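Local coordinates for protein putative dehydrogenase (Pseudomonas fluorescens, PDB 6UUG) that oxidises methanesulfinate as MsuC, the monooxygenase component of a two-component flavin-dependent system in bacterial sulfur assimilation, at residues H109-A114 with L250-T255; A59-L64 with A171-M176. All coordinates share one frame; numbering follows the deposited sequence.

Contact 1. Residues H109-A114 with L250-T255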
loop_
_atom_site.group_PDB
_atom_site.type_symbol
_atom_site.label_atom_id
_atom_site.label_comp_id
_atom_site.label_asym_id
_atom_site.label_seq_id
_atom_site.Cartn_x
_atom_site.Cartn_y
_atom_site.Cartn_z
ATOM N N HIS A 109 11.201 14.872 -30.182
ATOM C CA HIS A 109 11.304 15.242 -31.592
ATOM C C HIS A 109 9.924 15.244 -32.259
ATOM O O HIS A 109 9.524 16.226 -32.896
ATOM C CB HIS A 109 12.282 14.287 -32.294
ATOM C CG HIS A 109 12.154 14.270 -33.782
ATOM N ND1 HIS A 109 12.824 15.158 -34.596
ATOM C CD2 HIS A 109 11.420 13.481 -34.605
ATOM C CE1 HIS A 109 12.512 14.912 -35.859
ATOM N NE2 HIS A 109 11.658 13.904 -35.891
ATOM N N HIS A 110 9.149 14.170 -32.082
ATOM C CA HIS A 110 7.846 14.150 -32.752
ATOM C C HIS A 110 6.863 15.117 -32.101
ATOM O O HIS A 110 5.950 15.622 -32.772
ATOM C CB HIS A 110 7.306 12.716 -32.797
ATOM C CG HIS A 110 8.096 11.833 -33.715
ATOM N ND1 HIS A 110 8.031 11.959 -35.085
ATOM C CD2 HIS A 110 9.019 10.873 -33.467
ATOM C CE1 HIS A 110 8.856 11.093 -35.646
ATOM N NE2 HIS A 110 9.474 10.426 -34.686
ATOM N N LEU A 111 7.030 15.388 -30.803
ATOM C CA LEU A 111 6.241 16.439 -30.161
ATOM C C LEU A 111 6.547 17.814 -30.754
ATOM O O LEU A 111 5.641 18.642 -30.909
ATOM C CB LEU A 111 6.493 16.445 -28.647
ATOM C CG LEU A 111 5.802 17.557 -27.853
ATOM C CD1 LEU A 111 4.298 17.395 -27.865
ATOM C CD2 LEU A 111 6.310 17.562 -26.401
ATOM N N MET A 112 7.817 18.085 -31.081
ATOM C CA MET A 112 8.146 19.369 -31.706
ATOM C C MET A 112 7.485 19.498 -33.074
ATOM O O MET A 112 6.965 20.565 -33.424
ATOM C CB MET A 112 9.661 19.535 -31.844
ATOM C CG MET A 112 10.447 19.513 -30.530
ATOM S SD MET A 112 9.786 20.585 -29.237
ATOM C CE MET A 112 9.299 19.380 -27.993
ATOM N N LEU A 113 7.474 18.412 -33.853
ATOM C CA LEU A 113 6.765 18.433 -35.129
ATOM C C LEU A 113 5.271 18.655 -34.926
ATOM O O LEU A 113 4.640 19.409 -35.675
ATOM C CB LEU A 113 7.026 17.131 -35.884
ATOM C CG LEU A 113 8.438 16.922 -36.420
ATOM C CD1 LEU A 113 8.517 15.552 -37.078
ATOM C CD2 LEU A 113 8.759 18.028 -37.441
ATOM N N ALA A 114 4.687 18.019 -33.906
ATOM C CA ALA A 114 3.279 18.253 -33.606
ATOM C C ALA A 114 3.021 19.705 -33.246
ATOM O O ALA A 114 1.950 20.242 -33.555
ATOM C CB ALA A 114 2.818 17.352 -32.456
ATOM N N LEU A 250 -1.490 17.261 -24.442
ATOM C CA LEU A 250 -1.918 15.882 -24.243
ATOM C C LEU A 250 -0.977 14.911 -24.950
ATOM O O LEU A 250 -0.698 13.822 -24.431
ATOM C CB LEU A 250 -3.365 15.713 -24.717
ATOM C CG LEU A 250 -4.397 16.646 -24.073
ATOM C CD1 LEU A 250 -5.808 16.270 -24.500
ATOM C CD2 LEU A 250 -4.272 16.569 -22.542
ATOM N N ILE A 251 -0.490 15.282 -26.139
ATOM C CA ILE A 251 0.540 14.488 -26.801
ATOM C C ILE A 251 1.795 14.418 -25.931
ATOM O O ILE A 251 2.398 13.353 -25.770
ATOM C CB ILE A 251 0.838 15.060 -28.199
ATOM C CG1 ILE A 251 -0.377 14.844 -29.111
ATOM C CG2 ILE A 251 2.096 14.408 -28.802
ATOM C CD1 ILE A 251 -0.346 15.731 -30.370
ATOM N N ALA A 252 2.200 15.546 -25.349
ATOM C CA ALA A 252 3.350 15.533 -24.442
ATOM C C ALA A 252 3.120 14.593 -23.259
ATOM O O ALA A 252 3.980 13.762 -22.944
ATOM C CB ALA A 252 3.653 16.953 -23.955
ATOM N N GLN A 253 1.962 14.712 -22.596
ATOM C CA GLN A 253 1.652 13.856 -21.450
ATOM C C GLN A 253 1.621 12.384 -21.835
ATOM O O GLN A 253 2.142 11.537 -21.102
ATOM C CB GLN A 253 0.308 14.259 -20.845
ATOM C CG GLN A 253 0.331 15.632 -20.185
ATOM C CD GLN A 253 1.074 15.609 -18.859
ATOM O OE1 GLN A 253 0.818 14.747 -18.018
ATOM N NE2 GLN A 253 2.016 16.543 -18.676
ATOM N N LEU A 254 1.002 12.053 -22.973
ATOM C CA LEU A 254 0.945 10.652 -23.379
ATOM C C LEU A 254 2.303 10.141 -23.869
ATOM O O LEU A 254 2.565 8.935 -23.792
ATOM C CB LEU A 254 -0.153 10.468 -24.450
ATOM C CG LEU A 254 -0.540 9.020 -24.781
ATOM C CD1 LEU A 254 -0.898 8.256 -23.528
ATOM C CD2 LEU A 254 -1.718 8.978 -25.768
ATOM N N THR A 255 3.183 11.030 -24.341
ATOM C CA THR A 255 4.545 10.617 -24.687
ATOM C C THR A 255 5.299 10.170 -23.441
ATOM O O THR A 255 5.894 9.084 -23.422
ATOM C CB THR A 255 5.277 11.763 -25.396
ATOM O OG1 THR A 255 4.629 12.046 -26.648
ATOM C CG2 THR A 255 6.743 11.407 -25.658
#
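Leu111 reaches from one helix segment to rest on Ile251 and Ala252 of a nearly antiparallel one. The two segments run at 169° to each other, with axes 10.1 Å apart at closest approach. The tight part is the fork of Leu111. Its CG stands anti to the backbone N (chi1 176°), which sends both methyls across to the other helix. Leu111 CD2 sits against Ala252 CB at 3.7 Å. Leu111 CD1 lies 3.8 Å from Ile251 CG2 and also meets the backbone at Ala252. Ala252 adds little bulk, and the leucine methyls come down close to its helix. A glycine in place of Leu111 would probably open a gap between the helices and leave Ile251 CG2 and Ala252 CB without their packing partner.

The ends of the contact are looser, though still buried. Ala114 CB is 4.1 Å from Ile251 CD1. Thr255 OG1 stays 5.2 Å from Leu111 CB. Thr255 OG1 turns back to Ile251 O at 2.7 Å, and Thr255 N reaches that oxygen from the opposite face of the carbonyl plane. Ile251 also packs on Leu321 and Trp325 of helix 294-327. Apolar packing of this kind joins helix 100-119 of the N-terminal helical domain to helix 247-277, the opening helix of the C-terminal bundle, in the acyl-CoA dehydrogenase fold.

Contact 2. Residues A59-L64 with A171-M176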
loop_
_atom_site.group_PDB
_atom_site.type_symbol
_atom_site.label_atom_id
_atom_site.label_comp_id
_atom_site.label_asym_id
_atom_site.label_seq_id
_atom_site.Cartn_x
_atom_site.Cartn_y
_atom_site.Cartn_z
ATOM N N ALA A 59 26.222 8.558 -31.565
ATOM C CA ALA A 59 26.118 7.390 -32.434
ATOM C C ALA A 59 24.680 6.880 -32.517
ATOM O O ALA A 59 24.209 6.477 -33.591
ATOM C CB ALA A 59 27.053 6.287 -31.933
ATOM N N GLU A 60 23.966 6.891 -31.389
ATOM C CA GLU A 60 22.582 6.424 -31.385
ATOM C C GLU A 60 21.664 7.411 -32.098
ATOM O O GLU A 60 20.728 7.004 -32.794
ATOM C CB GLU A 60 22.115 6.187 -29.944
ATOM C CG GLU A 60 22.797 5.015 -29.237
ATOM C CD GLU A 60 24.291 5.232 -28.981
ATOM O OE1 GLU A 60 24.704 6.389 -28.727
ATOM O OE2 GLU A 60 25.055 4.241 -29.047
ATOM N N ARG A 61 21.915 8.710 -31.936
ATOM C CA ARG A 61 21.112 9.707 -32.633
ATOM C C ARG A 61 21.323 9.620 -34.139
ATOM O O ARG A 61 20.370 9.759 -34.914
ATOM C CB ARG A 61 21.442 11.107 -32.110
ATOM C CG ARG A 61 21.058 11.327 -30.636
ATOM C CD ARG A 61 21.572 12.659 -30.095
ATOM N NE ARG A 61 20.995 13.779 -30.825
ATOM C CZ ARG A 61 19.863 14.392 -30.495
ATOM N NH1 ARG A 61 19.169 14.006 -29.420
ATOM N NH2 ARG A 61 19.419 15.392 -31.242
ATOM N N ASP A 62 22.564 9.367 -34.580
ATOM C CA ASP A 62 22.797 9.177 -36.012
ATOM C C ASP A 62 22.111 7.912 -36.520
ATOM O O ASP A 62 21.608 7.882 -37.649
ATOM C CB ASP A 62 24.300 9.123 -36.310
ATOM C CG ASP A 62 24.969 10.491 -36.234
ATOM O OD1 ASP A 62 24.260 11.523 -36.286
ATOM O OD2 ASP A 62 26.214 10.525 -36.123
ATOM N N ALA A 63 22.082 6.857 -35.701
ATOM C CA ALA A 63 21.361 5.647 -36.081
ATOM C C ALA A 63 19.874 5.924 -36.276
ATOM O O ALA A 63 19.239 5.334 -37.154
ATOM C CB ALA A 63 21.574 4.557 -35.032
ATOM N N LEU A 64 19.301 6.810 -35.457
ATOM C CA LEU A 64 17.926 7.252 -35.684
ATOM C C LEU A 64 17.799 8.022 -36.994
ATOM O O LEU A 64 16.844 7.812 -37.753
ATOM C CB LEU A 64 17.446 8.109 -34.506
ATOM C CG LEU A 64 17.205 7.354 -33.195
ATOM C CD1 LEU A 64 16.856 8.346 -32.081
ATOM C CD2 LEU A 64 16.092 6.352 -33.363
ATOM N N ALA A 171 18.446 19.570 -27.097
ATOM C CA ALA A 171 18.801 20.681 -27.973
ATOM C C ALA A 171 20.142 20.440 -28.657
ATOM O O ALA A 171 20.343 20.864 -29.805
ATOM C CB ALA A 171 18.815 21.995 -27.187
ATOM N N SER A 172 21.059 19.752 -27.985
ATOM C CA SER A 172 22.353 19.449 -28.574
ATOM C C SER A 172 22.198 18.453 -29.717
ATOM O O SER A 172 21.317 17.589 -29.700
ATOM C CB SER A 172 23.299 18.883 -27.518
ATOM O OG SER A 172 23.290 19.706 -26.369
ATOM N N ASP A 173 23.070 18.585 -30.718
ATOM C CA ASP A 173 23.038 17.728 -31.901
ATOM C C ASP A 173 21.665 17.758 -32.574
ATOM O O ASP A 173 21.190 16.754 -33.103
ATOM C CB ASP A 173 23.447 16.295 -31.547
ATOM C CG ASP A 173 23.579 15.402 -32.763
ATOM O OD1 ASP A 173 24.279 15.801 -33.725
ATOM O OD2 ASP A 173 22.979 14.300 -32.751
ATOM N N SER A 174 21.004 18.904 -32.548
ATOM C CA SER A 174 19.719 19.044 -33.216
ATOM C C SER A 174 19.851 20.006 -34.387
ATOM O O SER A 174 20.787 20.808 -34.463
ATOM C CB SER A 174 18.626 19.525 -32.251
ATOM O OG SER A 174 18.764 20.901 -31.926
ATOM N N GLN A 175 18.907 19.892 -35.317
ATOM C CA GLN A 175 18.847 20.779 -36.471
ATOM C C GLN A 175 17.868 21.924 -36.283
ATOM O O GLN A 175 18.116 23.036 -36.769
ATOM C CB GLN A 175 18.472 19.981 -37.729
ATOM C CG GLN A 175 19.622 19.180 -38.344
ATOM C CD GLN A 175 20.200 18.140 -37.408
ATOM O OE1 GLN A 175 19.534 17.163 -37.052
ATOM N NE2 GLN A 175 21.456 18.339 -37.005
ATOM N N MET A 176 16.768 21.684 -35.578
ATOM C CA MET A 176 15.755 22.694 -35.334
ATOM C C MET A 176 15.382 22.666 -33.861
ATOM O O MET A 176 15.480 21.622 -33.205
ATOM C CB MET A 176 14.505 22.468 -36.198
ATOM C CG MET A 176 14.715 22.646 -37.701
ATOM S SD MET A 176 14.977 24.375 -38.168
ATOM C CE MET A 176 13.409 25.120 -37.719
#
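A salt bridge reinforced by a side-chain-to-backbone hydrogen bond ties Arg61, on helix 58-67, to Asp173, in the loop leading into strand 176-183. Arg61 grips Asp173 side-on with two nitrogens. Arg61 NE gives a hydrogen to Asp173 OD2 at 2.8 Å, nearly in the guanidinium plane, and OD2 receives it on its anti lone pair. Arg61 NH2 bonds to Asp173 O at 2.9 Å, from well above the carbonyl plane. The carboxylate is turned 69° from the guanidinium. A bend at chi3 (62°) swings the arginine end round to meet both acceptors.

Ala171 to Ser174 form a type II beta turn, with Asp173 near its tip. Ser174 OG bonds to Ala171 O at 2.6 Å across this turn. In the acyl-CoA dehydrogenase fold the Arg61–Asp173 pair joins the N-terminal helical domain to the central beta domain. Ser172 O lies over one guanidinium face, offset toward the rim, 3.3 Å from Arg61 NH2, but the angle is too poor for a bond. Arg61 also makes a cation-pi contact with Phe138. Asp173 has further salt bridges, through OD1 to Lys58 and through OD2 to Arg65, which would probably favour its charged form.

Contacts 1 and 2 do not touch. Their centres are about 17 Å apart and their nearest atoms about 6 Å. Along the chain their segments alternate, in the order 59-64, 109-114, 171-176 and 250-255. Helix 100-119 relates them: it carries 109-114, and its Val105 packs on Arg61. Phe138 is a second bridge, since its ring meets His109 as well as Arg61. Contact 1 lies deeper, its centre about 7 Å from the centre of the chain, against about 15 Å for contact 2. Both are structural contacts between parts of the fold.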